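Local coordinates for protein putative isomerase (PDB 2OQH) that probably catalyses an isomerase or dehydratase reaction on a sugar acid, possibly the dehydration of D-glucarate, as a member of the enolase superfamily, at residues G121-D126 / V312-P317; G177-L182 / I212-L217; V8-V13 / T32-R37; C244-V249 / V266-V271. All blocks are in the same frame, centred on the assembly; numbering follows the deposited sequence.

Contact 1: G121-D126 / V312-P317; sequences GGAVRD and VVSSTP. With SO4 (sulfate ion), chain E.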
loop_
_atom_site.group_PDB
_atom_site.type_symbol
_atom_site.label_atom_id
_atom_site.label_comp_id
_atom_site.label_asym_id
_atom_site.label_seq_id
_atom_site.Cartn_x
_atom_site.Cartn_y
_atom_site.Cartn_z
ATOM N N GLY A 121 7.245 -8.634 16.244
ATOM C CA GLY A 121 8.151 -7.844 17.058
ATOM C C GLY A 121 7.474 -6.926 18.059
ATOM O O GLY A 121 8.138 -6.264 18.854
ATOM N N GLY A 122 6.147 -6.879 18.030
ATOM C CA GLY A 122 5.444 -6.029 18.968
ATOM C C GLY A 122 5.329 -4.593 18.500
ATOM O O GLY A 122 6.107 -4.117 17.672
ATOM N N ALA A 123 4.350 -3.899 19.060
ATOM C CA ALA A 123 4.078 -2.520 18.711
ATOM C C ALA A 123 5.112 -1.524 19.209
ATOM O O ALA A 123 5.618 -1.641 20.326
ATOM C CB ALA A 123 2.705 -2.130 19.235
ATOM N N VAL A 124 5.427 -0.554 18.351
ATOM C CA VAL A 124 6.347 0.527 18.680
ATOM C C VAL A 124 5.525 1.801 18.534
ATOM O O VAL A 124 5.949 2.882 18.931
ATOM C CB VAL A 124 7.575 0.587 17.740
ATOM C CG1 VAL A 124 8.505 -0.563 18.048
ATOM C CG2 VAL A 124 7.136 0.547 16.284
ATOM N N ARG A 125 4.341 1.645 17.951
ATOM C CA ARG A 125 3.385 2.732 17.766
ATOM C C ARG A 125 1.992 2.105 17.666
ATOM O O ARG A 125 1.845 0.994 17.155
ATOM C CB ARG A 125 3.707 3.553 16.504
ATOM C CG ARG A 125 3.569 2.825 15.173
ATOM C CD ARG A 125 3.814 3.803 14.022
ATOM N NE ARG A 125 5.175 4.353 14.025
ATOM C CZ ARG A 125 6.256 3.678 13.638
ATOM N NH1 ARG A 125 6.140 2.429 13.212
ATOM N NH2 ARG A 125 7.453 4.249 13.678
ATOM N N ASP A 126 0.971 2.801 18.162
ATOM C CA ASP A 126 -0.389 2.257 18.126
ATOM C C ASP A 126 -1.316 2.978 17.152
ATOM O O ASP A 126 -2.398 2.475 16.828
ATOM C CB ASP A 126 -0.994 2.280 19.535
ATOM C CG ASP A 126 -1.136 3.684 20.084
ATOM O OD1 ASP A 126 -0.189 4.489 19.920
ATOM O OD2 ASP A 126 -2.195 3.986 20.695
ATOM N N VAL A 312 2.034 -4.359 10.302
ATOM C CA VAL A 312 3.403 -4.144 9.872
ATOM C C VAL A 312 3.905 -2.785 10.342
ATOM O O VAL A 312 4.960 -2.695 10.962
ATOM C CB VAL A 312 3.528 -4.258 8.348
ATOM C CG1 VAL A 312 4.952 -3.936 7.914
ATOM C CG2 VAL A 312 3.166 -5.679 7.916
ATOM N N VAL A 313 3.140 -1.732 10.072
ATOM C CA VAL A 313 3.545 -0.393 10.483
ATOM C C VAL A 313 3.754 -0.320 11.991
ATOM O O VAL A 313 4.760 0.209 12.472
ATOM C CB VAL A 313 2.491 0.665 10.079
ATOM C CG1 VAL A 313 2.881 2.023 10.647
ATOM C CG2 VAL A 313 2.377 0.743 8.564
ATOM N N SER A 314 2.799 -0.873 12.728
ATOM C CA SER A 314 2.827 -0.878 14.185
ATOM C C SER A 314 4.099 -1.487 14.777
ATOM O O SER A 314 4.610 -1.006 15.789
ATOM C CB SER A 314 1.595 -1.632 14.710
ATOM O OG SER A 314 1.574 -1.677 16.128
ATOM N N SER A 315 4.613 -2.537 14.148
ATOM C CA SER A 315 5.812 -3.208 14.650
ATOM C C SER A 315 7.111 -2.794 13.959
ATOM O O SER A 315 8.177 -3.337 14.257
ATOM C CB SER A 315 5.646 -4.722 14.500
ATOM O OG SER A 315 5.500 -5.083 13.136
ATOM N N THR A 316 7.034 -1.824 13.058
ATOM C CA THR A 316 8.216 -1.423 12.298
ATOM C C THR A 316 8.662 0.028 12.494
ATOM O O THR A 316 8.045 0.959 11.974
ATOM C CB THR A 316 7.970 -1.697 10.800
ATOM O OG1 THR A 316 7.507 -3.048 10.636
ATOM C CG2 THR A 316 9.250 -1.507 9.996
ATOM N N PRO A 317 9.765 0.233 13.236
ATOM C CA PRO A 317 10.299 1.569 13.504
ATOM C C PRO A 317 10.425 2.526 12.310
ATOM O O PRO A 317 9.947 3.652 12.372
ATOM C CB PRO A 317 11.646 1.268 14.157
ATOM C CG PRO A 317 11.342 0.052 14.964
ATOM C CD PRO A 317 10.540 -0.788 13.969
HETATM S S SO4 E . 6.497 7.511 15.524
HETATM O O1 SO4 E . 6.651 7.475 14.059
HETATM O O2 SO4 E . 7.726 7.008 16.170
HETATM O O3 SO4 E . 5.345 6.656 15.916
HETATM O O4 SO4 E . 6.255 8.895 15.965
#
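In this enolase-superfamily chain, the loop between helix 116-119 and the barrel strand 127-134 runs past the C-terminal end of helix 303-315. The loop takes up carbonyl oxygens that the helix end presents. Backbone bonds come first. Val-124 N donates to Ser-314 O over 2.7 Å, nearly along the C=O axis, with 163° at the hydrogen. Arg-125 N adds a weak, longer bond to the same oxygen. Ala-123 CA also sends a CA-H...O contact to Ser-314 O, and Ser-315 CA sends one to Gly-122 O. One side-chain hydroxyl answers in the other direction. Ser-314 OG, anti to its backbone N, donates to Arg-125 O over 2.9 Å, almost straight along that C=O.

The guanidinium of Arg-125 is a cationic group bonded across the contact to neutral carbonyls. Its chain bends at chi3 (63°), and three carbonyl groups then lie around its edge. NH1 bonds to Thr-316 O at 2.7 Å, from above that carbonyl plane, and more weakly to Val-313 O. NH2 bonds to Pro-317 O at 2.9 Å. These bonds fix the rotation of the group, and its charge probably suits the negative end of the helix dipole. An alanine here would remove the donors to the carbonyls of Val-313, Thr-316 and Pro-317 and would probably loosen the loop on the helix end.

Apolar contact is slight: Val-124 CG1 meets Pro-317 CG at 4.2 Å. A sulfate, probably from the crystallisation liquor, takes the remaining edge of the guanidinium. Arg-125 NE donates to its O3 over 3.0 Å.

Contact 2: G177-L182 / I212-L217; sequences GDVAIL and IALEEL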
loop_
_atom_site.group_PDB
_atom_site.type_symbol
_atom_site.label_atom_id
_atom_site.label_comp_id
_atom_site.label_asym_id
_atom_site.label_seq_id
_atom_site.Cartn_x
_atom_site.Cartn_y
_atom_site.Cartn_z
ATOM N N GLY A 177 1.622 22.263 -15.146
ATOM C CA GLY A 177 0.378 22.358 -14.399
ATOM C C GLY A 177 0.481 21.766 -13.010
ATOM O O GLY A 177 -0.071 22.312 -12.048
ATOM N N ASP A 178 1.180 20.641 -12.895
ATOM C CA ASP A 178 1.344 20.003 -11.596
ATOM C C ASP A 178 2.092 20.963 -10.681
ATOM O O ASP A 178 1.690 21.196 -9.537
ATOM C CB ASP A 178 2.134 18.697 -11.721
ATOM C CG ASP A 178 1.424 17.658 -12.567
ATOM O OD1 ASP A 178 0.180 17.721 -12.692
ATOM O OD2 ASP A 178 2.112 16.759 -13.104
ATOM N N VAL A 179 3.177 21.529 -11.197
ATOM C CA VAL A 179 3.982 22.469 -10.424
ATOM C C VAL A 179 3.131 23.656 -9.963
ATOM O O VAL A 179 3.233 24.094 -8.814
ATOM C CB VAL A 179 5.178 22.986 -11.258
ATOM C CG1 VAL A 179 6.012 23.960 -10.438
ATOM C CG2 VAL A 179 6.032 21.812 -11.721
ATOM N N ALA A 180 2.292 24.170 -10.862
ATOM C CA ALA A 180 1.424 25.305 -10.541
ATOM C C ALA A 180 0.509 24.938 -9.377
ATOM O O ALA A 180 0.305 25.732 -8.464
ATOM C CB ALA A 180 0.593 25.691 -11.764
ATOM N N ILE A 181 -0.036 23.730 -9.423
ATOM C CA ILE A 181 -0.924 23.243 -8.373
ATOM C C ILE A 181 -0.204 23.139 -7.038
ATOM O O ILE A 181 -0.694 23.627 -6.016
ATOM C CB ILE A 181 -1.492 21.856 -8.732
ATOM C CG1 ILE A 181 -2.447 21.985 -9.915
ATOM C CG2 ILE A 181 -2.196 21.240 -7.530
ATOM C CD1 ILE A 181 -2.939 20.668 -10.431
ATOM N N LEU A 182 0.960 22.495 -7.044
ATOM C CA LEU A 182 1.731 22.323 -5.820
ATOM C C LEU A 182 2.089 23.652 -5.157
ATOM O O LEU A 182 2.067 23.763 -3.932
ATOM C CB LEU A 182 2.993 21.502 -6.112
ATOM C CG LEU A 182 2.704 20.064 -6.556
ATOM C CD1 LEU A 182 3.968 19.413 -7.097
ATOM C CD2 LEU A 182 2.134 19.273 -5.380
ATOM N N ILE A 212 13.486 20.949 -10.078
ATOM C CA ILE A 212 14.210 22.145 -9.687
ATOM C C ILE A 212 13.214 23.225 -9.241
ATOM O O ILE A 212 13.422 23.892 -8.228
ATOM C CB ILE A 212 15.063 22.663 -10.853
ATOM C CG1 ILE A 212 16.190 21.668 -11.143
ATOM C CG2 ILE A 212 15.628 24.035 -10.525
ATOM C CD1 ILE A 212 17.041 22.037 -12.334
ATOM N N ALA A 213 12.127 23.378 -9.991
ATOM C CA ALA A 213 11.110 24.370 -9.664
ATOM C C ALA A 213 10.369 24.046 -8.365
ATOM O O ALA A 213 9.865 24.945 -7.695
ATOM C CB ALA A 213 10.116 24.481 -10.809
ATOM N N LEU A 214 10.314 22.765 -8.004
ATOM C CA LEU A 214 9.615 22.341 -6.793
ATOM C C LEU A 214 10.453 22.379 -5.517
ATOM O O LEU A 214 9.911 22.287 -4.412
ATOM C CB LEU A 214 9.061 20.930 -6.988
ATOM C CG LEU A 214 7.991 20.764 -8.072
ATOM C CD1 LEU A 214 7.721 19.279 -8.291
ATOM C CD2 LEU A 214 6.718 21.497 -7.665
ATOM N N GLU A 215 11.768 22.509 -5.662
ATOM C CA GLU A 215 12.655 22.543 -4.503
ATOM C C GLU A 215 12.268 23.609 -3.481
ATOM O O GLU A 215 12.459 23.419 -2.287
ATOM C CB GLU A 215 14.105 22.783 -4.938
ATOM C CG GLU A 215 14.636 21.779 -5.944
ATOM C CD GLU A 215 16.115 21.960 -6.235
ATOM O OE1 GLU A 215 16.585 23.115 -6.301
ATOM O OE2 GLU A 215 16.807 20.941 -6.416
ATOM N N GLU A 216 11.735 24.735 -3.941
ATOM C CA GLU A 216 11.359 25.805 -3.014
ATOM C C GLU A 216 10.110 25.499 -2.178
ATOM O O GLU A 216 9.766 26.259 -1.272
ATOM C CB GLU A 216 11.163 27.120 -3.775
ATOM C CG GLU A 216 10.059 27.071 -4.814
ATOM C CD GLU A 216 9.847 28.407 -5.508
ATOM O OE1 GLU A 216 8.908 28.501 -6.327
ATOM O OE2 GLU A 216 10.617 29.363 -5.241
ATOM N N LEU A 217 9.447 24.380 -2.466
ATOM C CA LEU A 217 8.237 23.988 -1.740
ATOM C C LEU A 217 8.517 22.970 -0.621
ATOM O O LEU A 217 7.617 22.598 0.136
ATOM C CB LEU A 217 7.211 23.409 -2.725
ATOM C CG LEU A 217 6.896 24.289 -3.945
ATOM C CD1 LEU A 217 5.893 23.594 -4.844
ATOM C CD2 LEU A 217 6.352 25.634 -3.487
#
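Leu-214, Leu-182 and Val-179 carry this contact between helix 175-188 and the C-terminal end of helix 204-214. It is purely apolar, with no hydrogen bond between the two segments.

Leu-214 gives the most surface. Its CG is anti to the carbonyl carbon (chi1 -64°), and the end of the side chain comes nearer to 177-182 than its first bond suggests. The branch CD2 does most of the touching. It lies close to both Val-179 and Leu-182. Leu-182 points toward the other segment and crosses Leu-214 at about a right angle. The two meet tip to tip, with Leu-182 CD1 only 3.5 Å from Leu-214 CD2. This is tighter than usual for two methyl groups. The other branch, Leu-214 CD1, is 3.9 Å from the same Leu-182 CD1.

Val-179 lies one turn before Leu-182 and crosses Leu-214 obliquely. Its CG1, anti to the backbone N, is 3.8 Å from Leu-214 CD2. The same methyl reaches Ala-213 CB at 4.2 Å. At the other end of the contact, Leu-217 CD1 packs against the base of Leu-182, 3.8 Å from its CB. Leu-182 is thus gripped at its tip by Leu-214 and at its root by Leu-217.

The two helices are neighbours on the outside of the TIM barrel, and strand 193-197 lies between them in sequence. Leu-182 also touches Leu-169 of strand 166-170 and Leu-194 and Val-196 of strand 193-197, so the contact continues into the layer between helices and barrel strands.

Contact 3: V8-V13 / T32-R37; sequences VDVWVV and TRTVVR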
loop_
_atom_site.group_PDB
_atom_site.type_symbol
_atom_site.label_atom_id
_atom_site.label_comp_id
_atom_site.label_asym_id
_atom_site.label_seq_id
_atom_site.Cartn_x
_atom_site.Cartn_y
_atom_site.Cartn_z
ATOM N N VAL A 8 -8.497 -24.231 1.242
ATOM C CA VAL A 8 -8.095 -22.918 0.753
ATOM C C VAL A 8 -9.201 -22.500 -0.205
ATOM O O VAL A 8 -9.305 -23.038 -1.312
ATOM C CB VAL A 8 -6.766 -22.968 -0.041
ATOM C CG1 VAL A 8 -6.388 -21.565 -0.490
ATOM C CG2 VAL A 8 -5.660 -23.568 0.816
ATOM N N ASP A 9 -10.037 -21.558 0.223
ATOM C CA ASP A 9 -11.143 -21.092 -0.608
ATOM C C ASP A 9 -10.942 -19.657 -1.066
ATOM O O ASP A 9 -10.478 -18.804 -0.301
ATOM C CB ASP A 9 -12.448 -21.231 0.166
ATOM C CG ASP A 9 -12.792 -22.676 0.445
ATOM O OD1 ASP A 9 -12.987 -23.424 -0.539
ATOM O OD2 ASP A 9 -12.853 -23.064 1.628
ATOM N N VAL A 10 -11.307 -19.392 -2.314
ATOM C CA VAL A 10 -11.116 -18.069 -2.886
ATOM C C VAL A 10 -12.395 -17.455 -3.435
ATOM O O VAL A 10 -13.163 -18.115 -4.136
ATOM C CB VAL A 10 -10.074 -18.124 -4.028
ATOM C CG1 VAL A 10 -9.609 -16.722 -4.381
ATOM C CG2 VAL A 10 -8.898 -19.005 -3.618
ATOM N N TRP A 11 -12.617 -16.186 -3.104
ATOM C CA TRP A 11 -13.787 -15.449 -3.575
ATOM C C TRP A 11 -13.293 -14.169 -4.223
ATOM O O TRP A 11 -12.270 -13.627 -3.824
ATOM C CB TRP A 11 -14.698 -15.035 -2.415
ATOM C CG TRP A 11 -15.417 -16.141 -1.695
ATOM C CD1 TRP A 11 -16.664 -16.632 -1.974
ATOM C CD2 TRP A 11 -14.956 -16.847 -0.534
ATOM N NE1 TRP A 11 -17.008 -17.594 -1.050
ATOM C CE2 TRP A 11 -15.976 -17.746 -0.156
ATOM C CE3 TRP A 11 -13.778 -16.804 0.225
ATOM C CZ2 TRP A 11 -15.854 -18.596 0.954
ATOM C CZ3 TRP A 11 -13.658 -17.654 1.333
ATOM C CH2 TRP A 11 -14.689 -18.534 1.681
ATOM N N VAL A 12 -14.018 -13.699 -5.229
ATOM C CA VAL A 12 -13.696 -12.434 -5.876
ATOM C C VAL A 12 -14.920 -11.590 -5.550
ATOM O O VAL A 12 -16.051 -12.034 -5.737
ATOM C CB VAL A 12 -13.545 -12.562 -7.408
ATOM C CG1 VAL A 12 -13.351 -11.181 -8.025
ATOM C CG2 VAL A 12 -12.341 -13.427 -7.739
ATOM N N VAL A 13 -14.703 -10.387 -5.038
ATOM C CA VAL A 13 -15.817 -9.536 -4.657
ATOM C C VAL A 13 -15.695 -8.101 -5.160
ATOM O O VAL A 13 -14.593 -7.621 -5.447
ATOM C CB VAL A 13 -15.959 -9.500 -3.126
ATOM C CG1 VAL A 13 -16.136 -10.909 -2.583
ATOM C CG2 VAL A 13 -14.721 -8.863 -2.512
ATOM N N THR A 32 -12.754 -4.066 -7.026
ATOM C CA THR A 32 -12.746 -5.521 -7.018
ATOM C C THR A 32 -11.545 -6.048 -6.231
ATOM O O THR A 32 -10.427 -5.560 -6.396
ATOM C CB THR A 32 -12.713 -6.067 -8.468
ATOM O OG1 THR A 32 -13.925 -5.698 -9.146
ATOM C CG2 THR A 32 -12.592 -7.575 -8.469
ATOM N N ARG A 33 -11.785 -7.041 -5.372
ATOM C CA ARG A 33 -10.736 -7.638 -4.551
ATOM C C ARG A 33 -10.910 -9.153 -4.444
ATOM O O ARG A 33 -12.025 -9.669 -4.538
ATOM C CB ARG A 33 -10.765 -7.046 -3.134
ATOM C CG ARG A 33 -10.736 -5.525 -3.075
ATOM C CD ARG A 33 -9.373 -4.968 -3.442
ATOM N NE ARG A 33 -8.352 -5.336 -2.465
ATOM C CZ ARG A 33 -7.117 -4.838 -2.455
ATOM N NH1 ARG A 33 -6.751 -3.952 -3.370
ATOM N NH2 ARG A 33 -6.249 -5.220 -1.527
ATOM N N THR A 34 -9.802 -9.859 -4.240
ATOM C CA THR A 34 -9.823 -11.307 -4.086
ATOM C C THR A 34 -9.638 -11.626 -2.604
ATOM O O THR A 34 -8.704 -11.128 -1.970
ATOM C CB THR A 34 -8.682 -11.984 -4.888
ATOM O OG1 THR A 34 -8.955 -11.890 -6.291
ATOM C CG2 THR A 34 -8.548 -13.456 -4.497
ATOM N N VAL A 35 -10.532 -12.439 -2.047
ATOM C CA VAL A 35 -10.446 -12.817 -0.637
ATOM C C VAL A 35 -10.143 -14.304 -0.516
ATOM O O VAL A 35 -10.697 -15.124 -1.251
ATOM C CB VAL A 35 -11.762 -12.524 0.109
ATOM C CG1 VAL A 35 -11.594 -12.829 1.586
ATOM C CG2 VAL A 35 -12.160 -11.070 -0.092
ATOM N N VAL A 36 -9.266 -14.649 0.418
ATOM C CA VAL A 36 -8.874 -16.041 0.614
ATOM C C VAL A 36 -9.072 -16.476 2.059
ATOM O O VAL A 36 -8.883 -15.678 2.977
ATOM C CB VAL A 36 -7.383 -16.239 0.242
ATOM C CG1 VAL A 36 -6.949 -17.672 0.528
ATOM C CG2 VAL A 36 -7.164 -15.881 -1.224
ATOM N N ARG A 37 -9.487 -17.728 2.255
ATOM C CA ARG A 37 -9.666 -18.272 3.599
ATOM C C ARG A 37 -8.863 -19.558 3.722
ATOM O O ARG A 37 -9.003 -20.471 2.905
ATOM C CB ARG A 37 -11.138 -18.592 3.909
ATOM C CG ARG A 37 -11.331 -19.268 5.290
ATOM C CD ARG A 37 -12.790 -19.681 5.564
ATOM N NE ARG A 37 -13.249 -20.679 4.607
ATOM C CZ ARG A 37 -14.525 -20.942 4.335
ATOM N NH1 ARG A 37 -15.496 -20.283 4.953
ATOM N NH2 ARG A 37 -14.826 -21.850 3.420
HETATM O O HOH W 1 -11.199 -22.556 3.344
#
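The first two strands of the N-terminal antiparallel sheet of the enolase superfamily pair here. Asp-9/Arg-37, Trp-11/Val-35 and Val-13/Arg-33 are hydrogen-bonded pairs. Val-10/Val-36 and Val-12/Thr-34 are non-hydrogen-bonded pairs. Six backbone bonds join the strands; Val-13 N to Arg-33 O is among the straightest, at 172° and 2.8 Å.

On the face with Asp-9, Trp-11 and Arg-37, the arginine chain bends at chi3 (63°). Its guanidinium presents a face to the rim of the indole. Trp-11 CH2 lies over the centre of that group, 3.6 Å from Arg-37 CZ, and the planes stand 86° apart. At the guanidinium edge, Arg-37 NH2 makes a salt bridge to Asp-9 OD2 at 2.9 Å, met from above the carboxylate plane. A water donates to Asp-9 OD2 and Arg-37 O and accepts from Arg-37 NE. On the other face, Val-10 CG1 presses on Thr-34 CG2 at a tight 3.4 Å.

Helix 54-63 covers the face of Val-10, Val-12 and Thr-34. Helix 359-368 packs on Trp-11 and Val-13. Strand 45-51 continues the sheet beyond 32-37, and its Trp-47 meets the Trp-11 ring.

Contact 4: C244-V249 / V266-V271; sequences CTNMCV and VIHGDV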
loop_
_atom_site.group_PDB
_atom_site.type_symbol
_atom_site.label_atom_id
_atom_site.label_comp_id
_atom_site.label_asym_id
_atom_site.label_seq_id
_atom_site.Cartn_x
_atom_site.Cartn_y
_atom_site.Cartn_z
ATOM N N CYS A 244 11.206 9.141 -4.166
ATOM C CA CYS A 244 10.533 7.934 -3.710
ATOM C C CYS A 244 10.038 7.082 -4.876
ATOM O O CYS A 244 9.814 7.593 -5.978
ATOM C CB CYS A 244 9.361 8.331 -2.803
ATOM S SG CYS A 244 8.403 6.967 -2.107
ATOM N N THR A 245 9.872 5.785 -4.635
ATOM C CA THR A 245 9.399 4.881 -5.677
ATOM C C THR A 245 8.638 3.663 -5.163
ATOM O O THR A 245 8.841 3.204 -4.037
ATOM C CB THR A 245 10.568 4.318 -6.526
ATOM O OG1 THR A 245 10.052 3.712 -7.715
ATOM C CG2 THR A 245 11.324 3.238 -5.746
ATOM N N ASN A 246 7.758 3.156 -6.016
ATOM C CA ASN A 246 7.013 1.932 -5.752
ATOM C C ASN A 246 6.780 1.362 -7.139
ATOM O O ASN A 246 5.868 0.575 -7.360
ATOM C CB ASN A 246 5.690 2.186 -5.003
ATOM C CG ASN A 246 4.689 2.996 -5.800
ATOM O OD1 ASN A 246 4.263 2.604 -6.883
ATOM N ND2 ASN A 246 4.299 4.139 -5.254
HETATM N N MSE A 247 7.643 1.781 -8.068
HETATM C CA MSE A 247 7.595 1.345 -9.460
HETATM C C MSE A 247 8.933 0.874 -10.049
HETATM O O MSE A 247 8.941 -0.041 -10.870
HETATM C CB MSE A 247 7.040 2.457 -10.352
HETATM C CG MSE A 247 5.554 2.737 -10.154
HETATM SE SE MSE A 247 4.908 4.180 -11.284
HETATM C CE MSE A 247 4.923 3.266 -12.976
ATOM N N CYS A 248 10.054 1.483 -9.660
ATOM C CA CYS A 248 11.337 1.050 -10.222
ATOM C C CYS A 248 12.085 0.062 -9.315
ATOM O O CYS A 248 13.075 -0.540 -9.727
ATOM C CB CYS A 248 12.228 2.254 -10.574
ATOM S SG CYS A 248 13.033 3.096 -9.211
ATOM N N VAL A 249 11.599 -0.092 -8.084
ATOM C CA VAL A 249 12.155 -1.042 -7.121
ATOM C C VAL A 249 10.931 -1.691 -6.484
ATOM O O VAL A 249 10.391 -1.169 -5.509
ATOM C CB VAL A 249 12.980 -0.355 -6.010
ATOM C CG1 VAL A 249 13.384 -1.388 -4.958
ATOM C CG2 VAL A 249 14.219 0.306 -6.598
ATOM N N VAL A 266 13.830 7.067 -0.853
ATOM C CA VAL A 266 12.730 6.505 -0.085
ATOM C C VAL A 266 12.046 5.407 -0.886
ATOM O O VAL A 266 11.775 5.579 -2.075
ATOM C CB VAL A 266 11.675 7.598 0.245
ATOM C CG1 VAL A 266 10.536 7.003 1.069
ATOM C CG2 VAL A 266 12.334 8.755 0.989
ATOM N N ILE A 267 11.770 4.278 -0.240
ATOM C CA ILE A 267 11.094 3.183 -0.919
ATOM C C ILE A 267 9.735 2.898 -0.290
ATOM O O ILE A 267 9.586 2.950 0.924
ATOM C CB ILE A 267 11.918 1.884 -0.881
ATOM C CG1 ILE A 267 13.247 2.087 -1.609
ATOM C CG2 ILE A 267 11.134 0.755 -1.543
ATOM C CD1 ILE A 267 14.132 0.853 -1.627
ATOM N N HIS A 268 8.751 2.601 -1.130
ATOM C CA HIS A 268 7.403 2.277 -0.671
ATOM C C HIS A 268 7.248 0.770 -0.496
ATOM O O HIS A 268 7.456 0.011 -1.436
ATOM C CB HIS A 268 6.355 2.737 -1.693
ATOM C CG HIS A 268 5.732 4.063 -1.385
ATOM N ND1 HIS A 268 5.046 4.312 -0.217
ATOM C CD2 HIS A 268 5.665 5.202 -2.109
ATOM C CE1 HIS A 268 4.583 5.550 -0.234
ATOM N NE2 HIS A 268 4.947 6.112 -1.372
ATOM N N GLY A 269 6.893 0.334 0.704
ATOM C CA GLY A 269 6.667 -1.082 0.918
ATOM C C GLY A 269 5.223 -1.338 0.526
ATOM O O GLY A 269 4.480 -0.389 0.289
ATOM N N ASP A 270 4.829 -2.604 0.444
ATOM C CA ASP A 270 3.466 -2.987 0.090
ATOM C C ASP A 270 3.428 -4.507 0.069
ATOM O O ASP A 270 3.981 -5.151 -0.826
ATOM C CB ASP A 270 3.076 -2.434 -1.288
ATOM C CG ASP A 270 1.670 -2.845 -1.709
ATOM O OD1 ASP A 270 1.017 -3.620 -0.977
ATOM O OD2 ASP A 270 1.214 -2.389 -2.779
ATOM N N VAL A 271 2.774 -5.068 1.076
ATOM C CA VAL A 271 2.668 -6.510 1.213
ATOM C C VAL A 271 2.155 -7.197 -0.039
ATOM O O VAL A 271 2.647 -8.251 -0.434
ATOM C CB VAL A 271 1.748 -6.871 2.395
ATOM C CG1 VAL A 271 1.429 -8.364 2.382
ATOM C CG2 VAL A 271 2.419 -6.483 3.691
HETATM O O HOH W 2 7.944 -0.975 -4.087
#
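The imidazole of His-268 and the amide of Asn-246 are the flat groups here. Around the imidazole, the partners approach obliquely, neither squarely over a face nor at an edge. Cys-244 SG sits 3.9 Å from the ring centroid, 42° off the ring normal, and comes closest to His-268 CD2 at 3.3 Å. The sulfur is anti to its backbone N (chi1 -179°), which also puts it 3.8 Å from Val-266 CG1. Asn-246 lies alongside His-268, pointing the same way, with amide and ring planes 54° apart. Its ND2 is 3.6 Å from His-268 CD2. Lower down, Asn-246 CB and His-268 CB approach to 3.4 Å. Beyond the two segments, His-268 NE2 has a weak hydrogen bond to Glu-223. An alanine in place of His-268 would lack the imidazole and its bond to Glu-223, and would probably leave Cys-244 and Asn-246 less firmly held.

The backbone pairing is parallel. Thr-245 N donates to Val-266 O over 3.2 Å, and His-268 N donates to Thr-245 O over 3.0 Å, nearly along the C=O axis. On the other side of the sheet, Val-249 CG1 meets Ile-267 CD1. A water donates to both Val-249 O and His-268 O.

At the end of strand 243-245, Thr-245 OG1 accepts from the backbone N of Met-247, a selenomethionine, and of Cys-248, as in an ST turn and ST motif. It also bonds to Asp-224. Strand 243-245, helix 252-260 and strand 266-269 form a beta-alpha-beta crossover, the repeating element of the TIM barrel in the enolase superfamily.

Overall arrangement
Contact 4 is the most central, its centre about 9 Å from that of the chain, and is fully buried within the barrel wall. Contact 2 is buried too, but in the outer helical layer, its centre about 22 Å from that of contact 4. Contacts 1, 2 and 4 all join parts of the barrel: a loop to a helix end, two outer helices, two adjacent strands. Contact 3 alone lies in the N-terminal domain. No helix or strand is common to two contacts. Chemistry follows place. Contact 2 is all apolar. Contacts 3 and 4 rest on strand pairing, antiparallel and parallel. Both partly buried contacts, 1 and 3, use an arginine: one on carbonyls, the other on a carboxylate.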